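Local coordinates for berberine bridge enzyme-like protein (Arabidopsis thaliana, PDB 5D79) that binds FAD as an oxidoreductase of the berberine bridge enzyme-like family and takes part in adaptation to salt stress, at residues S339-A344 / L352-N357; L138-R143 / G161-S166; A199-D204 / K245-P250; R268-W273 / A300-L305; R386-P391 / G396-T401. All coordinates share one frame; numbering follows the deposited sequence.

Contact 1: residues S339-A344 / L352-N357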
# COMPACT_ATOMS: atom_id res chain seq x y z
N SER A 339 13.74 12.42 -7.25
CA SER A 339 13.98 11.50 -6.13
C SER A 339 12.98 10.34 -6.16
O SER A 339 13.27 9.25 -5.66
CB SER A 339 13.92 12.23 -4.80
OG SER A 339 12.58 12.42 -4.38
N VAL A 340 11.81 10.58 -6.74
CA VAL A 340 10.82 9.53 -6.98
C VAL A 340 11.38 8.45 -7.93
O VAL A 340 11.28 7.26 -7.67
CB VAL A 340 9.50 10.12 -7.56
CG1 VAL A 340 8.56 9.01 -8.01
CG2 VAL A 340 8.81 11.03 -6.54
N LEU A 341 11.97 8.88 -9.04
CA LEU A 341 12.60 7.94 -9.95
C LEU A 341 13.74 7.23 -9.24
O LEU A 341 14.00 6.05 -9.45
CB LEU A 341 13.14 8.64 -11.21
CG LEU A 341 12.21 8.90 -12.39
CD1 LEU A 341 11.16 9.91 -12.02
CD2 LEU A 341 13.01 9.41 -13.56
N TRP A 342 14.42 7.97 -8.39
CA TRP A 342 15.57 7.45 -7.68
C TRP A 342 15.14 6.28 -6.82
O TRP A 342 15.66 5.18 -6.94
CB TRP A 342 16.20 8.55 -6.84
CG TRP A 342 17.59 8.28 -6.34
CD1 TRP A 342 18.77 8.49 -7.02
CD2 TRP A 342 17.94 7.78 -5.06
NE1 TRP A 342 19.83 8.13 -6.22
CE2 TRP A 342 19.35 7.70 -5.01
CE3 TRP A 342 17.21 7.39 -3.93
CZ2 TRP A 342 20.04 7.25 -3.89
CZ3 TRP A 342 17.89 6.94 -2.82
CH2 TRP A 342 19.29 6.87 -2.80
N PHE A 343 14.15 6.52 -5.97
CA PHE A 343 13.70 5.48 -5.06
C PHE A 343 13.01 4.36 -5.81
O PHE A 343 12.98 3.23 -5.34
CB PHE A 343 12.78 6.06 -3.99
CG PHE A 343 13.51 6.60 -2.80
CD1 PHE A 343 13.99 5.75 -1.83
CD2 PHE A 343 13.71 7.97 -2.65
CE1 PHE A 343 14.66 6.24 -0.74
CE2 PHE A 343 14.38 8.46 -1.57
CZ PHE A 343 14.86 7.59 -0.60
N ALA A 344 12.47 4.66 -6.99
CA ALA A 344 11.82 3.62 -7.79
C ALA A 344 12.83 2.83 -8.64
O ALA A 344 12.44 2.07 -9.52
CB ALA A 344 10.77 4.24 -8.67
N LEU A 352 11.28 11.52 -16.89
CA LEU A 352 10.19 11.42 -15.92
C LEU A 352 9.03 10.57 -16.42
O LEU A 352 8.20 10.11 -15.64
CB LEU A 352 9.68 12.81 -15.55
CG LEU A 352 10.68 13.77 -14.92
CD1 LEU A 352 10.01 15.12 -14.63
CD2 LEU A 352 11.25 13.14 -13.66
N GLY A 353 8.97 10.37 -17.73
CA GLY A 353 7.89 9.62 -18.35
C GLY A 353 7.73 8.18 -17.91
O GLY A 353 6.67 7.61 -18.09
N VAL A 354 8.77 7.59 -17.33
CA VAL A 354 8.69 6.20 -16.91
C VAL A 354 7.74 6.04 -15.75
O VAL A 354 7.31 4.93 -15.41
CB VAL A 354 10.06 5.64 -16.51
CG1 VAL A 354 11.04 5.82 -17.66
CG2 VAL A 354 10.58 6.32 -15.26
N LEU A 355 7.39 7.15 -15.12
CA LEU A 355 6.46 7.15 -14.01
C LEU A 355 5.08 6.73 -14.45
O LEU A 355 4.29 6.21 -13.67
CB LEU A 355 6.41 8.52 -13.36
CG LEU A 355 7.75 8.88 -12.73
CD1 LEU A 355 7.63 10.22 -12.07
CD2 LEU A 355 8.20 7.81 -11.73
N THR A 356 4.82 6.95 -15.74
CA THR A 356 3.52 6.71 -16.36
C THR A 356 3.33 5.29 -16.90
O THR A 356 2.25 4.97 -17.36
CB THR A 356 3.29 7.68 -17.53
OG1 THR A 356 4.10 7.29 -18.63
CG2 THR A 356 3.68 9.08 -17.12
N ASN A 357 4.37 4.46 -16.85
CA ASN A 357 4.24 3.06 -17.27
C ASN A 357 3.39 2.28 -16.29
O ASN A 357 3.54 2.40 -15.09
CB ASN A 357 5.59 2.38 -17.42
CG ASN A 357 6.53 3.13 -18.35
OD1 ASN A 357 6.11 3.78 -19.32
ND2 ASN A 357 7.83 3.03 -18.06
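Leu341, near the C-terminal end of helix 336-343, drives its side chain into a short 3-10 segment, residues 352-356, and a small leucine-rich core forms between the two. The apolar contacts come first. CD1 of Leu341 sits in the fork of the Leu355 isopropyl group, 3.5 Å from Leu355 CD1 and 3.6 Å from Leu355 CD2. The same methyl meets Leu352 CD2 at 3.6 Å, and one branch end serves two partners one turn of the 3-10 segment apart. Leu341 lies at about a right angle to both leucines. Further back along the side chain, Leu341 CG meets Val354 CG2 at 4.2 Å. Val340 adds a second, looser touch: with CG1 anti to the backbone N (chi1 171°), that methyl lies 3.9 Å from Leu355 CD2. Replacing Leu341 by an alanine would probably open a gap between Leu352 and Leu355 and let their methyl groups shift. Helix 153-163 closes in beside this core, with Tyr157 on Val340 and Tyr158 on Leu352. On another flank of helix 336-343 the contacts are aromatic. Trp342 CE3 lies 3.7 Å above the plane of the Phe343 ring, over its centre, and Trp342 also makes a cation-pi contact with Lys257. Polar bonds shape the 3-10 segment itself: Gly353 O is gripped twice by one residue, in the carbonyl plane by Thr356 OG1 at 2.6 Å and by Thr356 N at 3.1 Å.

Contact 2: residues L138-R143 / G161-S166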
# COMPACT_ATOMS: atom_id res chain seq x y z
N LEU A 138 -5.15 18.83 -11.32
CA LEU A 138 -4.59 19.59 -10.21
C LEU A 138 -4.92 21.07 -10.32
O LEU A 138 -5.21 21.58 -11.41
CB LEU A 138 -3.07 19.41 -10.16
CG LEU A 138 -2.61 17.96 -10.32
CD1 LEU A 138 -1.09 17.91 -10.37
CD2 LEU A 138 -3.16 17.11 -9.19
N ASP A 139 -4.86 21.76 -9.19
CA ASP A 139 -4.96 23.21 -9.15
C ASP A 139 -3.71 23.70 -8.44
O ASP A 139 -3.72 23.93 -7.23
CB ASP A 139 -6.24 23.65 -8.42
CG ASP A 139 -6.37 25.17 -8.26
OD1 ASP A 139 -5.37 25.91 -8.42
OD2 ASP A 139 -7.48 25.63 -7.93
N VAL A 140 -2.61 23.86 -9.18
CA VAL A 140 -1.32 24.06 -8.53
C VAL A 140 -1.30 25.33 -7.66
O VAL A 140 -0.61 25.37 -6.64
CB VAL A 140 -0.18 24.11 -9.57
CG1 VAL A 140 1.14 23.80 -8.91
CG2 VAL A 140 -0.43 23.10 -10.66
N ASP A 141 -2.07 26.35 -8.04
CA ASP A 141 -2.04 27.63 -7.32
C ASP A 141 -2.79 27.53 -5.99
O ASP A 141 -2.42 28.18 -5.01
CB ASP A 141 -2.63 28.76 -8.18
CG ASP A 141 -1.86 28.99 -9.49
OD1 ASP A 141 -0.62 28.80 -9.52
OD2 ASP A 141 -2.51 29.38 -10.48
N ASN A 142 -3.83 26.69 -5.96
CA ASN A 142 -4.57 26.44 -4.73
C ASN A 142 -4.15 25.14 -4.03
O ASN A 142 -4.76 24.75 -3.02
CB ASN A 142 -6.06 26.43 -5.02
CG ASN A 142 -6.64 27.82 -5.07
OD1 ASN A 142 -6.09 28.76 -4.48
ND2 ASN A 142 -7.76 27.98 -5.78
N ARG A 143 -3.12 24.48 -4.55
CA ARG A 143 -2.50 23.30 -3.94
C ARG A 143 -3.47 22.17 -3.67
O ARG A 143 -3.42 21.54 -2.62
CB ARG A 143 -1.81 23.69 -2.63
CG ARG A 143 -0.56 24.52 -2.83
CD ARG A 143 0.02 24.99 -1.52
NE ARG A 143 1.25 25.74 -1.73
CZ ARG A 143 1.32 26.88 -2.41
NH1 ARG A 143 0.23 27.41 -2.96
NH2 ARG A 143 2.49 27.49 -2.55
N GLY A 161 4.96 16.53 -10.88
CA GLY A 161 6.36 16.82 -11.13
C GLY A 161 6.67 17.52 -12.43
O GLY A 161 7.60 18.32 -12.50
N LYS A 162 5.89 17.22 -13.48
CA LYS A 162 6.04 17.86 -14.79
C LYS A 162 5.52 19.30 -14.81
O LYS A 162 5.89 20.08 -15.68
CB LYS A 162 5.30 17.06 -15.86
CG LYS A 162 5.94 15.74 -16.19
CD LYS A 162 7.06 15.93 -17.17
CE LYS A 162 6.54 16.45 -18.51
NZ LYS A 162 7.63 16.62 -19.49
N THR A 163 4.67 19.64 -13.83
CA THR A 163 3.99 20.94 -13.74
C THR A 163 4.70 21.93 -12.82
O THR A 163 4.83 23.11 -13.14
CB THR A 163 2.54 20.79 -13.22
OG1 THR A 163 1.84 19.81 -13.99
CG2 THR A 163 1.81 22.13 -13.30
N THR A 164 5.14 21.45 -11.67
CA THR A 164 5.83 22.28 -10.70
C THR A 164 6.88 21.49 -9.97
O THR A 164 6.69 20.30 -9.73
CB THR A 164 4.88 22.89 -9.67
OG1 THR A 164 5.64 23.70 -8.76
CG2 THR A 164 4.16 21.79 -8.89
N LYS A 165 7.97 22.14 -9.61
CA LYS A 165 9.04 21.50 -8.85
C LYS A 165 8.94 21.78 -7.34
O LYS A 165 9.70 21.23 -6.54
CB LYS A 165 10.40 21.95 -9.39
CG LYS A 165 10.55 21.79 -10.88
CD LYS A 165 10.47 20.31 -11.29
CE LYS A 165 10.58 20.15 -12.80
NZ LYS A 165 10.19 18.79 -13.26
N SER A 166 8.00 22.63 -6.94
CA SER A 166 7.91 23.04 -5.54
C SER A 166 6.72 22.39 -4.80
O SER A 166 6.42 22.76 -3.66
CB SER A 166 7.82 24.56 -5.44
OG SER A 166 6.66 25.07 -6.09
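Val140 points its two methyl groups at two successive threonines, one for each branch. CG1, anti to the backbone N, runs alongside Thr164, the two side chains passing in opposite directions, and comes 3.6 Å from Thr164 CG2. CG2 slants across Thr163 and meets Thr163 CG2, also at 3.6 Å. Both threonines therefore offer a methyl to the valine and keep the hydroxyl for polar work elsewhere. Thr163 OG1 bonds with Glu159 O, one turn back in helix 153-163. In Thr164, OG1 lies anti to the backbone N (chi1 180°), and from there it accepts a nearly straight bond from Ser166 N at 3.2 Å, an ST turn. An alanine at Thr164 lacks both CG2 and OG1, and is likely to loosen the fit against Val140 CG1 and to leave Ser166 N without its side-chain acceptor. On the other segment Asp139 holds the turn that presents Val140: its OD1 is approached from above the carboxylate plane by Asn142 N at 3.0 Å, an Asx motif, while OD2 receives Asn142 ND2 at 3.2 Å. Beyond the valine, Leu167 also packs on Val140. What meets here, close to the surface of the FAD-binding PCMH-type domain, is the tight turn of a beta-hairpin, strands 136-139 and 144-148, and the C-terminal end of helix 153-163.

Contact 3: residues A199-D204 / K245-P250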
# COMPACT_ATOMS: atom_id res chain seq x y z
N ALA A 199 -3.37 9.23 3.07
CA ALA A 199 -4.69 9.37 3.66
C ALA A 199 -4.77 10.56 4.61
O ALA A 199 -5.85 11.13 4.82
CB ALA A 199 -5.08 8.09 4.39
N ASP A 200 -3.64 10.93 5.18
CA ASP A 200 -3.57 12.09 6.07
C ASP A 200 -3.65 13.39 5.30
O ASP A 200 -3.71 14.46 5.91
CB ASP A 200 -2.28 12.06 6.89
CG ASP A 200 -2.21 10.86 7.82
OD1 ASP A 200 -3.26 10.28 8.14
OD2 ASP A 200 -1.09 10.51 8.22
N ASN A 201 -3.66 13.29 3.97
CA ASN A 201 -3.58 14.46 3.09
C ASN A 201 -4.67 14.51 2.03
O ASN A 201 -4.47 14.96 0.90
CB ASN A 201 -2.20 14.50 2.44
CG ASN A 201 -1.10 14.77 3.44
OD1 ASN A 201 -0.77 15.92 3.71
ND2 ASN A 201 -0.55 13.71 4.03
N ILE A 202 -5.84 14.05 2.43
CA ILE A 202 -7.00 14.04 1.55
C ILE A 202 -8.12 14.87 2.17
O ILE A 202 -8.46 14.69 3.35
CB ILE A 202 -7.46 12.60 1.30
CG1 ILE A 202 -6.40 11.90 0.44
CG2 ILE A 202 -8.84 12.58 0.67
CD1 ILE A 202 -6.40 10.40 0.52
N ILE A 203 -8.68 15.78 1.39
CA ILE A 203 -9.57 16.79 1.95
C ILE A 203 -11.02 16.70 1.46
O ILE A 203 -11.89 17.41 1.96
CB ILE A 203 -9.02 18.20 1.64
CG1 ILE A 203 -8.72 18.33 0.16
CG2 ILE A 203 -7.76 18.47 2.45
CD1 ILE A 203 -8.37 19.74 -0.26
N ASP A 204 -11.27 15.83 0.50
CA ASP A 204 -12.63 15.55 -0.01
C ASP A 204 -12.51 14.29 -0.87
O ASP A 204 -11.41 13.87 -1.20
CB ASP A 204 -13.20 16.73 -0.82
CG ASP A 204 -14.73 16.65 -1.01
OD1 ASP A 204 -15.31 15.54 -0.97
OD2 ASP A 204 -15.36 17.70 -1.22
N LYS A 245 -4.50 17.22 -1.06
CA LYS A 245 -3.83 18.44 -0.68
C LYS A 245 -2.35 18.31 -1.04
O LYS A 245 -1.66 17.41 -0.54
CB LYS A 245 -4.01 18.72 0.82
CG LYS A 245 -3.58 20.10 1.25
CD LYS A 245 -4.36 21.15 0.49
CE LYS A 245 -3.60 22.45 0.42
NZ LYS A 245 -4.40 23.49 -0.27
N LEU A 246 -1.86 19.17 -1.92
CA LEU A 246 -0.45 19.14 -2.32
C LEU A 246 0.44 19.80 -1.27
O LEU A 246 0.08 20.82 -0.69
CB LEU A 246 -0.28 19.82 -3.69
CG LEU A 246 -1.08 19.20 -4.85
CD1 LEU A 246 -0.88 19.96 -6.16
CD2 LEU A 246 -0.80 17.70 -5.03
N VAL A 247 1.61 19.22 -1.02
CA VAL A 247 2.48 19.68 0.05
C VAL A 247 3.72 20.32 -0.53
O VAL A 247 4.09 20.07 -1.67
CB VAL A 247 2.87 18.54 1.01
CG1 VAL A 247 1.62 17.98 1.70
CG2 VAL A 247 3.62 17.45 0.28
N ASP A 248 4.37 21.17 0.25
CA ASP A 248 5.46 21.98 -0.27
C ASP A 248 6.78 21.25 -0.14
O ASP A 248 7.04 20.58 0.85
CB ASP A 248 5.53 23.33 0.44
CG ASP A 248 4.22 24.10 0.37
OD1 ASP A 248 3.85 24.55 -0.72
OD2 ASP A 248 3.56 24.26 1.42
N VAL A 249 7.60 21.39 -1.16
CA VAL A 249 8.95 20.88 -1.14
C VAL A 249 9.82 21.93 -1.77
O VAL A 249 9.39 22.69 -2.63
CB VAL A 249 9.11 19.53 -1.92
CG1 VAL A 249 8.52 18.37 -1.14
CG2 VAL A 249 8.51 19.61 -3.31
N PRO A 250 11.08 21.99 -1.34
CA PRO A 250 12.04 22.83 -2.05
C PRO A 250 12.36 22.28 -3.44
O PRO A 250 12.34 21.08 -3.67
CB PRO A 250 13.27 22.79 -1.14
CG PRO A 250 12.72 22.46 0.20
CD PRO A 250 11.61 21.49 -0.07
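Asn201 and Val247 come together through two torsions of the asparagine: CG lies beside the backbone N (chi1 -67°), and chi2 of -89° swings the amide round until OD1 stands 3.7 Å from Val247 CG1. The two side chains cross at about a right angle, and the touch is plain van der Waals packing. The other end of the amide fixes its rotation, since Asn201 ND2 donates to Leu197 O and Tyr195 O. Lys245 has CG anti to its backbone N and then bends at chi2 (59°), which leads its ammonium group away from this contact to Asn142 O, with a weak second bond to Arg143 O. Only the root of the lysine stays behind: Lys245 CB packs 4.1 Å from Ile203 CG2 and 3.8 Å from Asn201 O. That carbonyl oxygen also carries the polar link between the segments, accepting from Lys245 N at 3.0 Å in a nearly straight bond. Lys245 O, in contrast, is buried here and finds no partner in the model. Strand 238-248 moves on to other neighbours past this point, with Leu246 pairing with Arg143 and Val247 with Ala168. The arrangement is the start of an antiparallel strand pair, 202-208 beside 238-248, in the antiparallel sheet of the FAD-binding PCMH-type domain.

Contact 4: residues R268-W273 / A300-L305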
# COMPACT_ATOMS: atom_id res chain seq x y z
N ARG A 268 26.28 -3.10 13.83
CA ARG A 268 26.64 -1.99 14.71
C ARG A 268 25.86 -0.71 14.38
O ARG A 268 25.34 -0.03 15.27
CB ARG A 268 28.15 -1.75 14.59
CG ARG A 268 28.72 -0.69 15.50
CD ARG A 268 30.21 -0.49 15.20
NE ARG A 268 30.42 -0.15 13.79
CZ ARG A 268 30.29 1.07 13.30
NH1 ARG A 268 29.98 2.09 14.09
NH2 ARG A 268 30.49 1.29 12.01
N ILE A 269 25.79 -0.42 13.09
CA ILE A 269 25.15 0.77 12.54
C ILE A 269 23.62 0.68 12.62
O ILE A 269 22.92 1.66 12.89
CB ILE A 269 25.60 0.99 11.08
CG1 ILE A 269 27.07 1.40 11.05
CG2 ILE A 269 24.72 1.99 10.36
CD1 ILE A 269 27.69 1.31 9.70
N ILE A 270 23.09 -0.52 12.39
CA ILE A 270 21.66 -0.75 12.49
C ILE A 270 21.17 -0.55 13.94
O ILE A 270 20.13 0.07 14.17
CB ILE A 270 21.29 -2.17 11.98
CG1 ILE A 270 21.50 -2.26 10.45
CG2 ILE A 270 19.86 -2.51 12.35
CD1 ILE A 270 21.73 -3.68 9.88
N LYS A 271 21.95 -1.03 14.91
CA LYS A 271 21.66 -0.81 16.33
C LYS A 271 21.53 0.67 16.65
O LYS A 271 20.61 1.07 17.36
CB LYS A 271 22.75 -1.42 17.21
CG LYS A 271 22.68 -2.92 17.34
CD LYS A 271 23.56 -3.40 18.48
CE LYS A 271 23.06 -2.88 19.82
NZ LYS A 271 24.11 -2.95 20.88
N LYS A 272 22.44 1.48 16.12
CA LYS A 272 22.40 2.93 16.30
C LYS A 272 21.23 3.58 15.55
O LYS A 272 20.60 4.50 16.07
CB LYS A 272 23.73 3.55 15.86
CG LYS A 272 23.70 5.06 15.67
CD LYS A 272 23.44 5.79 16.98
CE LYS A 272 23.43 7.31 16.79
NZ LYS A 272 24.79 7.86 16.52
N TRP A 273 20.95 3.10 14.33
CA TRP A 273 19.81 3.60 13.55
C TRP A 273 18.52 3.48 14.36
O TRP A 273 17.66 4.35 14.32
CB TRP A 273 19.69 2.85 12.22
CG TRP A 273 18.48 3.20 11.35
CD1 TRP A 273 18.43 4.14 10.36
CD2 TRP A 273 17.18 2.58 11.37
NE1 TRP A 273 17.18 4.15 9.77
CE2 TRP A 273 16.39 3.21 10.38
CE3 TRP A 273 16.59 1.56 12.15
CZ2 TRP A 273 15.06 2.86 10.15
CZ3 TRP A 273 15.27 1.22 11.91
CH2 TRP A 273 14.52 1.87 10.92
N ALA A 300 23.58 -4.34 4.11
CA ALA A 300 22.65 -3.34 4.61
C ALA A 300 22.72 -2.10 3.73
O ALA A 300 23.77 -1.50 3.57
CB ALA A 300 22.96 -2.96 6.05
N LEU A 301 21.57 -1.73 3.17
CA LEU A 301 21.46 -0.56 2.32
C LEU A 301 20.73 0.57 3.07
O LEU A 301 19.54 0.48 3.34
CB LEU A 301 20.72 -0.93 1.04
CG LEU A 301 20.93 -0.07 -0.20
CD1 LEU A 301 22.37 -0.19 -0.70
CD2 LEU A 301 19.93 -0.47 -1.28
N PHE A 302 21.47 1.62 3.40
CA PHE A 302 20.90 2.81 4.01
C PHE A 302 20.66 3.89 2.96
O PHE A 302 21.59 4.47 2.42
CB PHE A 302 21.83 3.33 5.09
CG PHE A 302 22.22 2.30 6.09
CD1 PHE A 302 21.41 2.05 7.19
CD2 PHE A 302 23.37 1.54 5.92
CE1 PHE A 302 21.76 1.09 8.12
CE2 PHE A 302 23.71 0.58 6.83
CZ PHE A 302 22.91 0.35 7.94
N THR A 303 19.38 4.14 2.68
CA THR A 303 18.99 5.14 1.71
C THR A 303 18.09 6.17 2.38
O THR A 303 17.41 5.88 3.36
CB THR A 303 18.25 4.53 0.52
OG1 THR A 303 17.12 3.79 0.99
CG2 THR A 303 19.17 3.60 -0.21
N GLY A 304 18.10 7.39 1.86
CA GLY A 304 17.36 8.44 2.50
C GLY A 304 17.05 9.63 1.64
O GLY A 304 17.65 9.84 0.59
N LEU A 305 16.08 10.42 2.10
CA LEU A 305 15.66 11.63 1.43
C LEU A 305 15.68 12.74 2.46
O LEU A 305 15.04 12.65 3.51
CB LEU A 305 14.26 11.46 0.82
CG LEU A 305 13.63 12.75 0.30
CD1 LEU A 305 14.35 13.24 -0.90
CD2 LEU A 305 12.17 12.55 -0.01
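Phe302 reaches from strand 298-306 toward helix 263-276 and lodges the end of its ring between Ile269 and Ile270. Its CG lies beside the backbone N (chi1 -53°), which sends the ring out from the strand with CZ leading. Ile269 answers with its short branch: the placing of CG2 opposite the backbone N turns it to the ring, where it touches Phe302 CZ at 3.4 Å, a tight fit. CE1 and CE2 lie nearly equidistant from that methyl, Phe302 CE1 at 3.8 Å and Phe302 CE2 at 3.9 Å, so it straddles the end of the ring at an oblique angle. Ile270 uses its long branch instead. Its CG1 comes in at the ring edge, near the plane, 3.9 Å from Phe302 CZ, with the isoleucine lying roughly perpendicular to the phenylalanine. The extended second torsion (chi2 157°) then carries Ile270 CD1 past the ring to Ala300 CB at 4.1 Å. Ala300 and Phe302, two residues apart, both point at the helix, and Ala300 sits where the backbones come nearest, its CA 8.4 Å from Ile270 CA. The axes of the two segments stand 10.5 Å apart and 41° from parallel. One turn further on, Trp273 bonds through NE1 to Ile286 O and packs edge-to-face with Tyr425, while Ile381 of helix 378-388 touches Ile270. This is helix-on-sheet packing, helix 263-276 lying against one face of the seven-stranded antiparallel sheet, as in the substrate-binding domain of berberine bridge enzymes.

Contact 5: residues R386-P391 / G396-T401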
# COMPACT_ATOMS: atom_id res chain seq x y z
N ARG A 386 21.20 -13.35 9.16
CA ARG A 386 21.53 -14.74 8.86
C ARG A 386 20.49 -15.38 7.95
O ARG A 386 20.82 -16.11 7.03
CB ARG A 386 21.68 -15.55 10.14
CG ARG A 386 22.07 -16.98 9.91
CD ARG A 386 21.91 -17.81 11.15
NE ARG A 386 20.51 -18.13 11.41
CZ ARG A 386 19.82 -19.05 10.73
NH1 ARG A 386 20.39 -19.72 9.75
NH2 ARG A 386 18.55 -19.28 11.03
N ARG A 387 19.21 -15.11 8.20
CA ARG A 387 18.17 -15.78 7.43
C ARG A 387 18.14 -15.32 5.96
O ARG A 387 17.69 -16.05 5.09
CB ARG A 387 16.82 -15.57 8.12
CG ARG A 387 16.61 -16.50 9.34
CD ARG A 387 15.59 -15.93 10.31
NE ARG A 387 15.36 -16.77 11.49
CZ ARG A 387 14.36 -17.63 11.59
NH1 ARG A 387 14.21 -18.36 12.68
NH2 ARG A 387 13.51 -17.77 10.58
N LEU A 388 18.66 -14.13 5.69
CA LEU A 388 18.71 -13.64 4.31
C LEU A 388 19.80 -14.33 3.48
O LEU A 388 19.79 -14.26 2.25
CB LEU A 388 18.92 -12.12 4.31
CG LEU A 388 17.66 -11.28 4.53
CD1 LEU A 388 18.04 -9.92 5.04
CD2 LEU A 388 16.88 -11.16 3.24
N GLU A 389 20.73 -15.00 4.15
CA GLU A 389 21.73 -15.80 3.46
C GLU A 389 21.12 -17.09 2.87
O GLU A 389 21.78 -17.80 2.12
CB GLU A 389 22.87 -16.15 4.40
CG GLU A 389 23.38 -14.97 5.21
CD GLU A 389 24.54 -15.34 6.13
OE1 GLU A 389 24.77 -16.55 6.34
OE2 GLU A 389 25.21 -14.42 6.64
N ALA A 390 19.87 -17.38 3.23
CA ALA A 390 19.15 -18.56 2.74
C ALA A 390 19.00 -18.52 1.23
O ALA A 390 18.82 -17.45 0.66
CB ALA A 390 17.79 -18.67 3.41
N PRO A 391 19.08 -19.70 0.57
CA PRO A 391 19.02 -19.74 -0.89
C PRO A 391 17.72 -19.15 -1.40
O PRO A 391 17.74 -18.40 -2.38
CB PRO A 391 19.11 -21.23 -1.21
CG PRO A 391 19.65 -21.88 0.02
CD PRO A 391 19.16 -21.05 1.16
N GLY A 396 14.62 -11.79 -1.63
CA GLY A 396 13.88 -11.35 -0.47
C GLY A 396 14.44 -10.10 0.18
O GLY A 396 15.61 -9.75 -0.01
N LYS A 397 13.60 -9.41 0.94
CA LYS A 397 13.97 -8.16 1.58
C LYS A 397 13.43 -8.07 3.01
O LYS A 397 12.33 -8.56 3.30
CB LYS A 397 13.46 -6.97 0.76
CG LYS A 397 13.78 -7.03 -0.72
CD LYS A 397 13.52 -5.71 -1.43
CE LYS A 397 14.07 -5.78 -2.86
NZ LYS A 397 14.01 -4.50 -3.61
N ILE A 398 14.20 -7.45 3.90
CA ILE A 398 13.66 -6.97 5.17
C ILE A 398 13.88 -5.47 5.23
O ILE A 398 15.01 -4.99 5.21
CB ILE A 398 14.28 -7.71 6.36
CG1 ILE A 398 13.77 -9.14 6.38
CG2 ILE A 398 13.92 -7.02 7.67
CD1 ILE A 398 14.55 -10.07 7.27
N ILE A 399 12.78 -4.72 5.23
CA ILE A 399 12.82 -3.28 5.02
C ILE A 399 12.38 -2.54 6.27
O ILE A 399 11.26 -2.73 6.74
CB ILE A 399 11.92 -2.85 3.82
CG1 ILE A 399 12.15 -3.76 2.61
CG2 ILE A 399 12.19 -1.41 3.43
CD1 ILE A 399 10.98 -3.82 1.65
N LEU A 400 13.24 -1.69 6.80
CA LEU A 400 12.94 -0.95 8.02
C LEU A 400 12.65 0.51 7.68
O LEU A 400 13.52 1.25 7.22
CB LEU A 400 14.09 -1.07 9.04
CG LEU A 400 14.28 -2.38 9.82
CD1 LEU A 400 14.65 -3.53 8.91
CD2 LEU A 400 15.33 -2.21 10.88
N THR A 401 11.40 0.92 7.92
CA THR A 401 10.90 2.24 7.58
C THR A 401 10.64 3.08 8.83
O THR A 401 9.78 2.74 9.63
CB THR A 401 9.62 2.12 6.75
OG1 THR A 401 9.94 1.45 5.53
CG2 THR A 401 9.05 3.48 6.41
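The backbone bond from Glu389 N to Arg386 O, 3.1 Å, closes a turn that includes Leu388, the residue that lays its side chain on Gly396 and Ile398. A similar bond from Ala390 N to Arg387 O, 3.2 Å, follows, and both span three residues. Two carbonyls here have partners further off: Leu388 O accepts from Arg292 NH2, and Arg387 O from Trp450 NE1. Leu388 itself has CG beside the backbone N (chi1 -81°) and a nearly extended second torsion (chi2 157°), so the fork of its methyl groups faces the strand. The branches divide the work. CD2 lies against backbone, 3.8 Å from Gly396 O and 4.1 Å from Gly396 C, and is still within 4.4 Å of Lys397 N, the next atom of that peptide group. CD1 meets the far end of the isoleucine, Ile398 CD1, at 4.1 Å, where the two side chains slant across one another. The last part of helix 378-388 packs on strand 396-402, which follows it in the chain after a short connection. The strand is an inner one of the seven-stranded antiparallel sheet, with 284-292 on one flank and 425-434 on the other. Leu290 of the adjacent strand 284-292 and Val298 of 298-306, one strand further on, also touch Leu388, and Trp450 of helix 441-458 packs on it. Ile398 has Val454 of that helix against it. Lys397, the residue between, sends its CB from the backbone away from the 386-391 segment.

Contacts 2 and 3 share a sheet in the FAD-binding domain, their centres 12 Å apart, and are tied by the salt bridge from Arg143 NE to Asp248 OD1 at 3.0 Å. Contacts 4 and 5 share the seven-stranded sheet, centres 14 Å apart, where Trp273 CH2 touches Leu400 CB at 3.5 Å. Contact 1 bridges the two groups: Leu352 CD1 rests 3.9 Å from Lys165 NZ of contact 2, and Phe343 CZ lies 3.7 Å from Gly304 C of contact 4. None of the five forms the flavin pocket, but the side chains of Val340 and Asn201 stand about 12 Å from FAD and that of Lys397 about 9 Å.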